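Local coordinates for protein putative ring-cleaving dioxygenase MhqO (Bacillus subtilis subsp. subtilis, PDB 3OAJ) that probably cleaves the ring of aromatic compounds as an iron-dependent dioxygenase and so may contribute to their degradation, at residues A[168-171]-A[172-176]; A[143-147]-A[148-152]; A[247-251]-A[252-256]. All coordinates share one frame; numbering follows the deposited sequence.

Contact 1 of 3, residues A[168-171]-A[172-176]; sequences ADLL and ENIMG
Along helix 164-174 and on to M175 the backbone first keeps regular i to i+4 bonds, E172 N to A168 O and N173 N to D169 O, and then widens: L170 O accepts both I174 N and M175 N. The second of these, M175 N to L170 O at 2.8 Å, is an i to i+5 bond of a pi-type turn in this helix of the second vicinal oxygen chelate (VOC) module. I174 N, at 3.2 Å from L170 O, approaches from above the carbonyl plane, whereas M175 N sits almost straight beyond the oxygen. G176 then leaves helical geometry with positive phi (77°). On the inner side, M175 folds back over L170: CG beside the backbone N (chi1 -70°) and an extended chi2 bring SD to 3.7 Å from L170 CG, while L170 CD1 also meets CG2 of I174 at 3.8 Å. F265 of strand 264-269 and W232 of helix 226-238 pack against this apolar group. On the exposed side, D169 and N173 cross at about a right angle, their carboxylate and amide planes 66° apart. N173 ND2 donates in its own amide plane to the anti lone pair of D169 OD1, 2.7 Å away.

Contact 2 of 3, residues A[143-147]-A[148-152]; sequences GEVTP and DVAIK
V145 lays its CG1 methyl against A150, 3.7 Å from A150 CA and 3.8 Å from A150 CB. That methyl stands anti to the backbone N (chi1 -174°), which turns it across the bend toward the residue five positions on. Between the two, T146 O is the hub of the backbone: V149 N donates to it at 2.9 Å with an N-H...O angle of 160°, coming from above the carbonyl plane, and A150 N adds a weak second bond bent to 127°. The i to i+3 bond from V149 defines a beta turn over T146-V149, with P147 and D148 at its corners in a conformation close to type I. The turn belongs to the loop that leads from strand 126-131 of the first VOC module to strand 153-160 of the second. T146 and D148 lie side by side and point the same way; OG1 of T146 donates to D148 OD1 at 2.5 Å, meeting the oxygen nearly along its C-O axis. CG2 of V149 rests 3.4 Å from T146 O, and F94 of helix 92-101 touches the V149 side chain. Past the corner, one water donates to both P147 O and A150 O, each 2.8 Å away.

Contact 3 of 3, residues A[247-251]-A[252-256]; sequences RDRNY and FNAIY. With SO4 (sulfate ion), chain D.
R249 and Y256 reach toward each other from opposite directions across a beta hairpin of the second VOC module, in which strand 247-248 edges the sheet and pairs antiparallel with strand 253-258. Their guanidinium and ring planes are 64° apart. The arginine presents its edge, so that NE (3.0 Å) and NH2 (3.1 Å) both donate to Y256 OH, which lies within 1° of the guanidinium plane; this side-on pair of bonds restrains rotation of the group. CB of R247 lies over one guanidinium face, at 4.0 Å from the plane. R249 CG passes A254 CB, and a bend at chi2 (-57°) turns the rest of the chain toward Y256. Nearer the backbone, R249 CB sits over the F252 ring in a CH-pi contact, 4.1 Å from the centroid, while the guanidinium itself stands almost perpendicular to that ring. Hydrogen bonds in both directions between R247 and A254 set the register, and R249 N to F252 O closes the loop. Within the loop, D248 OD1 accepts from N250 N, an Asx turn. The inner side borders the metal site: A254, F252 and Y256 touch E266, which with H11 and H218 binds the zinc ion seen here, probably in place of iron. F252 also meets the H11 ring. A sulfate, probably from the crystallisation liquor, approaches both aromatic rings at their edges and is hydrogen-bonded to T13 as well; Y256 OH donates to its O1 at 2.8 Å.

In the fold
From the N terminus the contacts follow in series, 2, 1, 3, with none enclosing or crossing another; each is local: turns of a helix in contact 1, a beta turn in contact 2, a hairpin loop in contact 3. Contact 2 bends the loop between strands 126-131 and 153-160 and rests on helix 92-101. Contact 1 lies along helix 164-174, ahead of strand 178-183, an outermost strand of one eight-stranded sheet. Contact 3 turns the hairpin at the 247-248 edge of the other sheet, beside the metal. Contacts 1 and 3 both lie in the second VOC module, their nearest atoms about 10 Å apart; strand 264-269, through F265 and E266, touches both. The centres of contacts 1 and 2 are 34 Å apart.

Contact 1 of 3, residues A[168-171]-A[172-176]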
ATOM      1  N   ALA A 168       1.297  17.117  -9.439  1.00 12.38           N
ATOM      2  CA  ALA A 168       1.691  16.689 -10.787  1.00 12.36           C
ATOM      3  C   ALA A 168       3.136  17.058 -11.085  1.00 12.85           C
ATOM      4  O   ALA A 168       3.890  16.252 -11.636  1.00 13.19           O
ATOM      5  CB  ALA A 168       0.764  17.294 -11.853  1.00 12.36           C
ATOM      6  N   ASP A 169       3.501  18.285 -10.725  1.00 13.51           N
ATOM      7  CA  ASP A 169       4.842  18.813 -10.951  1.00 14.39           C
ATOM      8  C   ASP A 169       5.850  17.930 -10.196  1.00 13.24           C
ATOM      9  O   ASP A 169       6.868  17.502 -10.749  1.00 12.99           O
ATOM     10  CB  ASP A 169       4.873  20.270 -10.466  1.00 17.01           C
ATOM     11  CG  ASP A 169       6.157  21.007 -10.819  1.00 21.18           C
ATOM     12  OD1 ASP A 169       6.836  20.657 -11.802  1.00 19.59           O
ATOM     13  OD2 ASP A 169       6.467  21.984 -10.103  1.00 20.81           O
ATOM     14  N   LEU A 170       5.533  17.605  -8.944  1.00 11.74           N
ATOM     15  CA  LEU A 170       6.355  16.689  -8.153  1.00 11.99           C
ATOM     16  C   LEU A 170       6.512  15.304  -8.806  1.00 11.44           C
ATOM     17  O   LEU A 170       7.622  14.793  -8.957  1.00 11.86           O
ATOM     18  CB  LEU A 170       5.766  16.555  -6.749  1.00 12.09           C
ATOM     19  CG  LEU A 170       6.343  15.489  -5.827  1.00 10.78           C
ATOM     20  CD1 LEU A 170       7.847  15.692  -5.530  1.00 11.80           C
ATOM     21  CD2 LEU A 170       5.557  15.469  -4.531  1.00 12.37           C
ATOM     22  N   LEU A 171       5.395  14.686  -9.186  1.00 11.15           N
ATOM     23  CA  LEU A 171       5.446  13.357  -9.782  1.00 11.79           C
ATOM     24  C   LEU A 171       6.259  13.338 -11.068  1.00 12.13           C
ATOM     25  O   LEU A 171       7.108  12.449 -11.265  1.00 11.69           O
ATOM     26  CB  LEU A 171       4.026  12.868 -10.046  1.00 12.05           C
ATOM     27  CG  LEU A 171       3.223  12.491  -8.800  1.00 11.49           C
ATOM     28  CD1 LEU A 171       1.763  12.274  -9.160  1.00 12.26           C
ATOM     29  CD2 LEU A 171       3.828  11.258  -8.100  1.00 12.27           C
ATOM     30  N   GLU A 172       5.992  14.293 -11.958  1.00 12.37           N
ATOM     31  CA  GLU A 172       6.612  14.270 -13.287  1.00 13.16           C
ATOM     32  C   GLU A 172       8.045  14.792 -13.260  1.00 13.74           C
ATOM     33  O   GLU A 172       8.967  14.148 -13.768  1.00 14.61           O
ATOM     34  CB  GLU A 172       5.787  15.085 -14.281  1.00 13.14           C
ATOM     35  CG  GLU A 172       6.277  14.919 -15.721  1.00 14.65           C
ATOM     36  CD  GLU A 172       5.396  15.615 -16.737  1.00 14.11           C
ATOM     37  OE1 GLU A 172       4.280  16.052 -16.377  1.00 16.00           O
ATOM     38  OE2 GLU A 172       5.813  15.708 -17.913  1.00 15.77           O
ATOM     39  N   ASN A 173       8.231  15.953 -12.650  1.00 13.93           N
ATOM     40  CA  ASN A 173       9.457  16.719 -12.849  1.00 14.14           C
ATOM     41  C   ASN A 173      10.509  16.536 -11.765  1.00 14.69           C
ATOM     42  O   ASN A 173      11.683  16.797 -11.999  1.00 15.26           O
ATOM     43  CB  ASN A 173       9.117  18.190 -13.105  1.00 14.99           C
ATOM     44  CG  ASN A 173       8.138  18.349 -14.254  1.00 14.05           C
ATOM     45  OD1 ASN A 173       8.326  17.751 -15.325  1.00 15.74           O
ATOM     46  ND2 ASN A 173       7.086  19.129 -14.041  1.00 16.38           N
ATOM     47  N   ILE A 174      10.087  16.061 -10.592  1.00 15.16           N
ATOM     48  CA  ILE A 174      11.016  15.736  -9.513  1.00 15.60           C
ATOM     49  C   ILE A 174      11.185  14.232  -9.366  1.00 15.01           C
ATOM     50  O   ILE A 174      12.296  13.732  -9.192  1.00 14.89           O
ATOM     51  CB  ILE A 174      10.581  16.370  -8.168  1.00 17.04           C
ATOM     52  CG1 ILE A 174      10.764  17.888  -8.239  1.00 20.60           C
ATOM     53  CG2 ILE A 174      11.356  15.753  -6.980  1.00 19.34           C
ATOM     54  CD1 ILE A 174      10.737  18.582  -6.907  1.00 20.27           C
ATOM     55  N   MET A 175      10.073  13.504  -9.420  1.00 14.32           N
ATOM     56  CA  MET A 175      10.114  12.079  -9.150  1.00 14.20           C
ATOM     57  C   MET A 175      10.294  11.219 -10.392  1.00 13.95           C
ATOM     58  O   MET A 175      10.433  10.003 -10.285  1.00 14.14           O
ATOM     59  CB  MET A 175       8.887  11.651  -8.346  1.00 14.74           C
ATOM     60  CG  MET A 175       8.929  12.185  -6.931  1.00 16.89           C
ATOM     61  SD  MET A 175       7.395  11.902  -6.033  1.00 15.22           S
ATOM     62  CE  MET A 175       7.390  10.115  -5.850  1.00 17.56           C
ATOM     63  N   GLY A 176      10.275  11.854 -11.564  1.00 13.46           N
ATOM     64  CA  GLY A 176      10.620  11.162 -12.805  1.00 13.79           C
ATOM     65  C   GLY A 176       9.575  10.241 -13.411  1.00 14.09           C
ATOM     66  O   GLY A 176       9.897   9.436 -14.294  1.00 15.43           O
TER

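Contact 2 of 3, residues A[143-147]-A[148-152]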
ATOM      1  N   GLY A 143      -6.613 -20.711  -0.396  1.00 19.94           N
ATOM      2  CA  GLY A 143      -7.985 -21.038  -0.769  1.00 20.23           C
ATOM      3  C   GLY A 143      -8.065 -21.339  -2.256  1.00 20.15           C
ATOM      4  O   GLY A 143      -7.261 -22.113  -2.786  1.00 20.99           O
ATOM      5  N   GLU A 144      -9.028 -20.717  -2.931  1.00 19.49           N
ATOM      6  CA  GLU A 144      -9.209 -20.890  -4.371  1.00 19.09           C
ATOM      7  C   GLU A 144      -8.307 -19.962  -5.195  1.00 18.01           C
ATOM      8  O   GLU A 144      -8.308 -20.020  -6.424  1.00 18.40           O
ATOM      9  CB  GLU A 144     -10.679 -20.661  -4.762  1.00 19.62           C
ATOM     10  CG  GLU A 144     -11.633 -21.791  -4.350  1.00 23.52           C
ATOM     11  CD  GLU A 144     -13.080 -21.548  -4.774  1.00 21.28           C
ATOM     12  OE1 GLU A 144     -13.327 -20.720  -5.684  1.00 23.40           O
ATOM     13  OE2 GLU A 144     -13.979 -22.206  -4.200  1.00 24.57           O
ATOM     14  N   VAL A 145      -7.527 -19.117  -4.528  1.00 16.80           N
ATOM     15  CA  VAL A 145      -6.694 -18.146  -5.260  1.00 15.78           C
ATOM     16  C   VAL A 145      -5.407 -18.834  -5.726  1.00 15.71           C
ATOM     17  O   VAL A 145      -4.599 -19.280  -4.906  1.00 16.51           O
ATOM     18  CB  VAL A 145      -6.388 -16.870  -4.423  1.00 15.42           C
ATOM     19  CG1 VAL A 145      -5.640 -15.821  -5.264  1.00 15.84           C
ATOM     20  CG2 VAL A 145      -7.678 -16.261  -3.885  1.00 15.64           C
ATOM     21  N   THR A 146      -5.234 -18.910  -7.043  1.00 14.57           N
ATOM     22  CA  THR A 146      -4.137 -19.627  -7.687  1.00 14.06           C
ATOM     23  C   THR A 146      -3.350 -18.654  -8.585  1.00 13.10           C
ATOM     24  O   THR A 146      -3.835 -17.580  -8.901  1.00 12.65           O
ATOM     25  CB  THR A 146      -4.680 -20.809  -8.520  1.00 14.44           C
ATOM     26  OG1 THR A 146      -5.725 -20.333  -9.358  1.00 13.80           O
ATOM     27  CG2 THR A 146      -5.269 -21.898  -7.630  1.00 14.91           C
ATOM     28  N   PRO A 147      -2.124 -19.025  -9.002  1.00 13.04           N
ATOM     29  CA  PRO A 147      -1.258 -18.048  -9.681  1.00 12.82           C
ATOM     30  C   PRO A 147      -1.839 -17.449 -10.963  1.00 12.08           C
ATOM     31  O   PRO A 147      -1.465 -16.332 -11.345  1.00 12.55           O
ATOM     32  CB  PRO A 147       0.024 -18.849  -9.962  1.00 13.19           C
ATOM     33  CG  PRO A 147       0.033 -19.894  -8.903  1.00 12.81           C
ATOM     34  CD  PRO A 147      -1.407 -20.280  -8.706  1.00 13.48           C
ATOM     35  N   ASP A 148      -2.770 -18.161 -11.598  1.00 12.10           N
ATOM     36  CA  ASP A 148      -3.358 -17.701 -12.848  1.00 12.60           C
ATOM     37  C   ASP A 148      -4.335 -16.548 -12.633  1.00 11.26           C
ATOM     38  O   ASP A 148      -4.677 -15.839 -13.576  1.00 10.18           O
ATOM     39  CB  ASP A 148      -3.984 -18.877 -13.639  1.00 14.14           C
ATOM     40  CG  ASP A 148      -5.079 -19.593 -12.867  1.00 16.58           C
ATOM     41  OD1 ASP A 148      -5.147 -19.453 -11.637  1.00 17.05           O
ATOM     42  OD2 ASP A 148      -5.882 -20.321 -13.488  1.00 16.07           O
ATOM     43  N   VAL A 149      -4.742 -16.350 -11.377  1.00 10.75           N
ATOM     44  CA  VAL A 149      -5.681 -15.277 -11.010  1.00 10.43           C
ATOM     45  C   VAL A 149      -5.205 -14.364  -9.871  1.00  9.93           C
ATOM     46  O   VAL A 149      -5.798 -13.313  -9.650  1.00 10.18           O
ATOM     47  CB  VAL A 149      -7.111 -15.828 -10.640  1.00 10.36           C
ATOM     48  CG1 VAL A 149      -7.766 -16.510 -11.829  1.00 10.20           C
ATOM     49  CG2 VAL A 149      -7.069 -16.770  -9.438  1.00 10.82           C
ATOM     50  N   ALA A 150      -4.140 -14.742  -9.160  1.00  9.90           N
ATOM     51  CA  ALA A 150      -3.753 -14.032  -7.934  1.00 10.52           C
ATOM     52  C   ALA A 150      -3.352 -12.593  -8.206  1.00 10.41           C
ATOM     53  O   ALA A 150      -2.803 -12.267  -9.276  1.00 10.19           O
ATOM     54  CB  ALA A 150      -2.628 -14.767  -7.243  1.00 11.24           C
ATOM     55  N   ILE A 151      -3.634 -11.729  -7.231  1.00 10.27           N
ATOM     56  CA  ILE A 151      -3.185 -10.339  -7.268  1.00 10.29           C
ATOM     57  C   ILE A 151      -1.661 -10.300  -7.299  1.00  9.97           C
ATOM     58  O   ILE A 151      -0.991 -10.833  -6.413  1.00 10.51           O
ATOM     59  CB  ILE A 151      -3.758  -9.549  -6.065  1.00 10.59           C
ATOM     60  CG1 ILE A 151      -5.276  -9.435  -6.230  1.00 10.48           C
ATOM     61  CG2 ILE A 151      -3.082  -8.184  -5.926  1.00 11.70           C
ATOM     62  CD1 ILE A 151      -5.995  -8.997  -4.967  1.00 11.41           C
ATOM     63  N   LYS A 152      -1.123  -9.667  -8.337  1.00 10.01           N
ATOM     64  CA  LYS A 152       0.328  -9.609  -8.556  1.00 10.12           C
ATOM     65  C   LYS A 152       1.028  -8.497  -7.766  1.00 10.39           C
ATOM     66  O   LYS A 152       2.246  -8.486  -7.614  1.00 11.89           O
ATOM     67  CB  LYS A 152       0.608  -9.455 -10.049  1.00 10.75           C
ATOM     68  CG  LYS A 152      -0.030 -10.584 -10.862  1.00 12.63           C
ATOM     69  CD  LYS A 152       0.510 -10.682 -12.282  1.00 11.77           C
ATOM     70  CE  LYS A 152      -0.019  -9.558 -13.163  1.00 12.26           C
ATOM     71  NZ  LYS A 152       0.561  -9.638 -14.538  1.00 11.49           N
TER
HETATM   72  O   HOH W   1      -0.657 -13.845 -10.224  1.00 11.93           O

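Contact 3 of 3, residues A[247-251]-A[252-256]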
ATOM      1  N   ARG A 247      14.841   6.656   9.089  1.00 11.78           N
ATOM      2  CA  ARG A 247      14.393   5.804  10.172  1.00 13.32           C
ATOM      3  C   ARG A 247      14.493   4.351   9.759  1.00 12.61           C
ATOM      4  O   ARG A 247      13.983   3.961   8.711  1.00 12.57           O
ATOM      5  CB  ARG A 247      12.957   6.173  10.556  1.00 15.50           C
ATOM      6  CG  ARG A 247      12.891   7.553  11.215  1.00 23.44           C
ATOM      7  CD  ARG A 247      11.492   8.116  11.317  1.00 20.06           C
ATOM      8  NE  ARG A 247      11.567   9.480  11.840  1.00 25.09           N
ATOM      9  CZ  ARG A 247      10.593  10.380  11.762  1.00 22.06           C
ATOM     10  NH1 ARG A 247       9.439  10.076  11.184  1.00 25.67           N
ATOM     11  NH2 ARG A 247      10.782  11.589  12.262  1.00 25.99           N
ATOM     12  N   ASP A 248      15.156   3.553  10.592  1.00 12.78           N
ATOM     13  CA  ASP A 248      15.286   2.111  10.364  1.00 12.77           C
ATOM     14  C   ASP A 248      13.993   1.383  10.770  1.00 12.82           C
ATOM     15  O   ASP A 248      13.653   1.318  11.961  1.00 13.51           O
ATOM     16  CB  ASP A 248      16.498   1.615  11.166  1.00 14.21           C
ATOM     17  CG  ASP A 248      16.723   0.116  11.058  1.00 14.88           C
ATOM     18  OD1 ASP A 248      15.918  -0.604  10.426  1.00 15.77           O
ATOM     19  OD2 ASP A 248      17.736  -0.346  11.630  1.00 17.46           O
ATOM     20  N   ARG A 249      13.253   0.870   9.785  1.00 13.03           N
ATOM     21  CA  ARG A 249      12.004   0.131  10.050  1.00 14.13           C
ATOM     22  C   ARG A 249      12.186  -1.377   9.983  1.00 14.62           C
ATOM     23  O   ARG A 249      11.206  -2.127   9.865  1.00 14.87           O
ATOM     24  CB  ARG A 249      10.883   0.576   9.097  1.00 15.18           C
ATOM     25  CG  ARG A 249      10.632   2.092   9.046  1.00 18.44           C
ATOM     26  CD  ARG A 249      10.301   2.660  10.416  1.00 18.33           C
ATOM     27  NE  ARG A 249       9.482   3.867  10.351  1.00 20.30           N
ATOM     28  CZ  ARG A 249       9.195   4.651  11.393  1.00 19.74           C
ATOM     29  NH1 ARG A 249       9.690   4.390  12.601  1.00 20.36           N
ATOM     30  NH2 ARG A 249       8.426   5.722  11.228  1.00 20.69           N
ATOM     31  N   ASN A 250      13.447  -1.812  10.059  1.00 15.30           N
ATOM     32  CA  ASN A 250      13.831  -3.230  10.104  1.00 16.47           C
ATOM     33  C   ASN A 250      13.770  -3.895   8.737  1.00 15.16           C
ATOM     34  O   ASN A 250      14.742  -4.498   8.307  1.00 16.24           O
ATOM     35  CB  ASN A 250      12.996  -4.015  11.143  1.00 19.37           C
ATOM     36  CG  ASN A 250      13.639  -5.337  11.561  1.00 25.09           C
ATOM     37  OD1 ASN A 250      14.668  -5.752  11.032  1.00 22.86           O
ATOM     38  ND2 ASN A 250      13.023  -6.000  12.530  1.00 22.90           N
ATOM     39  N   TYR A 251      12.639  -3.777   8.047  1.00 13.07           N
ATOM     40  CA  TYR A 251      12.456  -4.466   6.751  1.00 12.46           C
ATOM     41  C   TYR A 251      12.762  -3.537   5.579  1.00 11.83           C
ATOM     42  O   TYR A 251      12.742  -3.947   4.424  1.00 11.08           O
ATOM     43  CB  TYR A 251      11.051  -5.083   6.696  1.00 12.87           C
ATOM     44  CG  TYR A 251      10.798  -5.794   8.005  1.00 12.47           C
ATOM     45  CD1 TYR A 251       9.915  -5.277   8.962  1.00 12.74           C
ATOM     46  CD2 TYR A 251      11.541  -6.925   8.341  1.00 13.08           C
ATOM     47  CE1 TYR A 251       9.757  -5.907  10.204  1.00 13.00           C
ATOM     48  CE2 TYR A 251      11.389  -7.549   9.575  1.00 12.97           C
ATOM     49  CZ  TYR A 251      10.496  -7.033  10.496  1.00 12.82           C
ATOM     50  OH  TYR A 251      10.359  -7.673  11.701  1.00 13.87           O
ATOM     51  N   PHE A 252      13.053  -2.285   5.913  1.00 11.30           N
ATOM     52  CA  PHE A 252      13.444  -1.218   4.968  1.00 10.85           C
ATOM     53  C   PHE A 252      13.795  -0.007   5.828  1.00 11.04           C
ATOM     54  O   PHE A 252      13.408   0.047   6.994  1.00 11.43           O
ATOM     55  CB  PHE A 252      12.302  -0.867   3.981  1.00 11.07           C
ATOM     56  CG  PHE A 252      10.985  -0.577   4.645  1.00 10.39           C
ATOM     57  CD1 PHE A 252      10.663   0.710   5.072  1.00 11.46           C
ATOM     58  CD2 PHE A 252      10.066  -1.608   4.873  1.00 11.93           C
ATOM     59  CE1 PHE A 252       9.443   0.983   5.687  1.00 11.02           C
ATOM     60  CE2 PHE A 252       8.846  -1.331   5.509  1.00 11.33           C
ATOM     61  CZ  PHE A 252       8.543  -0.050   5.941  1.00 11.91           C
ATOM     62  N   ASN A 253      14.544   0.939   5.255  1.00 10.75           N
ATOM     63  CA  ASN A 253      14.749   2.262   5.847  1.00 11.02           C
ATOM     64  C   ASN A 253      13.770   3.224   5.174  1.00 10.58           C
ATOM     65  O   ASN A 253      13.414   3.038   4.007  1.00 11.94           O
ATOM     66  CB  ASN A 253      16.197   2.723   5.657  1.00 12.71           C
ATOM     67  CG  ASN A 253      17.187   1.890   6.465  1.00 13.83           C
ATOM     68  OD1 ASN A 253      16.873   1.421   7.557  1.00 15.26           O
ATOM     69  ND2 ASN A 253      18.373   1.666   5.905  1.00 15.19           N
ATOM     70  N   ALA A 254      13.322   4.220   5.931  1.00 10.58           N
ATOM     71  CA  ALA A 254      12.281   5.156   5.510  1.00 10.39           C
ATOM     72  C   ALA A 254      12.657   6.616   5.720  1.00  9.47           C
ATOM     73  O   ALA A 254      13.280   6.953   6.715  1.00  9.95           O
ATOM     74  CB  ALA A 254      11.004   4.871   6.278  1.00 11.25           C
ATOM     75  N   ILE A 255      12.279   7.464   4.759  1.00  9.06           N
ATOM     76  CA  ILE A 255      12.184   8.912   4.965  1.00  9.15           C
ATOM     77  C   ILE A 255      10.789   9.342   4.550  1.00  9.95           C
ATOM     78  O   ILE A 255      10.173   8.724   3.675  1.00 11.24           O
ATOM     79  CB  ILE A 255      13.248   9.714   4.174  1.00  9.43           C
ATOM     80  CG1 ILE A 255      13.157   9.438   2.660  1.00 10.07           C
ATOM     81  CG2 ILE A 255      14.644   9.361   4.687  1.00 10.24           C
ATOM     82  CD1 ILE A 255      14.136  10.263   1.818  1.00 11.06           C
ATOM     83  N   TYR A 256      10.306  10.400   5.190  1.00  9.14           N
ATOM     84  CA  TYR A 256       8.940  10.909   4.954  1.00 10.07           C
ATOM     85  C   TYR A 256       8.948  12.392   4.608  1.00 10.77           C
ATOM     86  O   TYR A 256       9.732  13.170   5.160  1.00 10.95           O
ATOM     87  CB  TYR A 256       8.058  10.707   6.200  1.00 11.35           C
ATOM     88  CG  TYR A 256       8.016   9.282   6.729  1.00 12.64           C
ATOM     89  CD1 TYR A 256       7.001   8.400   6.351  1.00 12.41           C
ATOM     90  CD2 TYR A 256       9.015   8.807   7.592  1.00 12.03           C
ATOM     91  CE1 TYR A 256       6.974   7.081   6.839  1.00 12.48           C
ATOM     92  CE2 TYR A 256       8.998   7.508   8.082  1.00 12.93           C
ATOM     93  CZ  TYR A 256       7.982   6.647   7.698  1.00 12.63           C
ATOM     94  OH  TYR A 256       7.962   5.350   8.184  1.00 13.04           O
TER
HETATM   95  S   SO4 D 501       5.703   2.709   7.502  1.00 19.95           S
HETATM   96  O1  SO4 D 501       5.547   4.035   8.098  1.00 22.00           O
HETATM   97  O2  SO4 D 501       5.916   1.669   8.490  1.00 21.99           O
HETATM   98  O3  SO4 D 501       4.556   2.355   6.664  1.00 21.07           O
HETATM   99  O4  SO4 D 501       6.921   2.750   6.689  1.00 20.83           O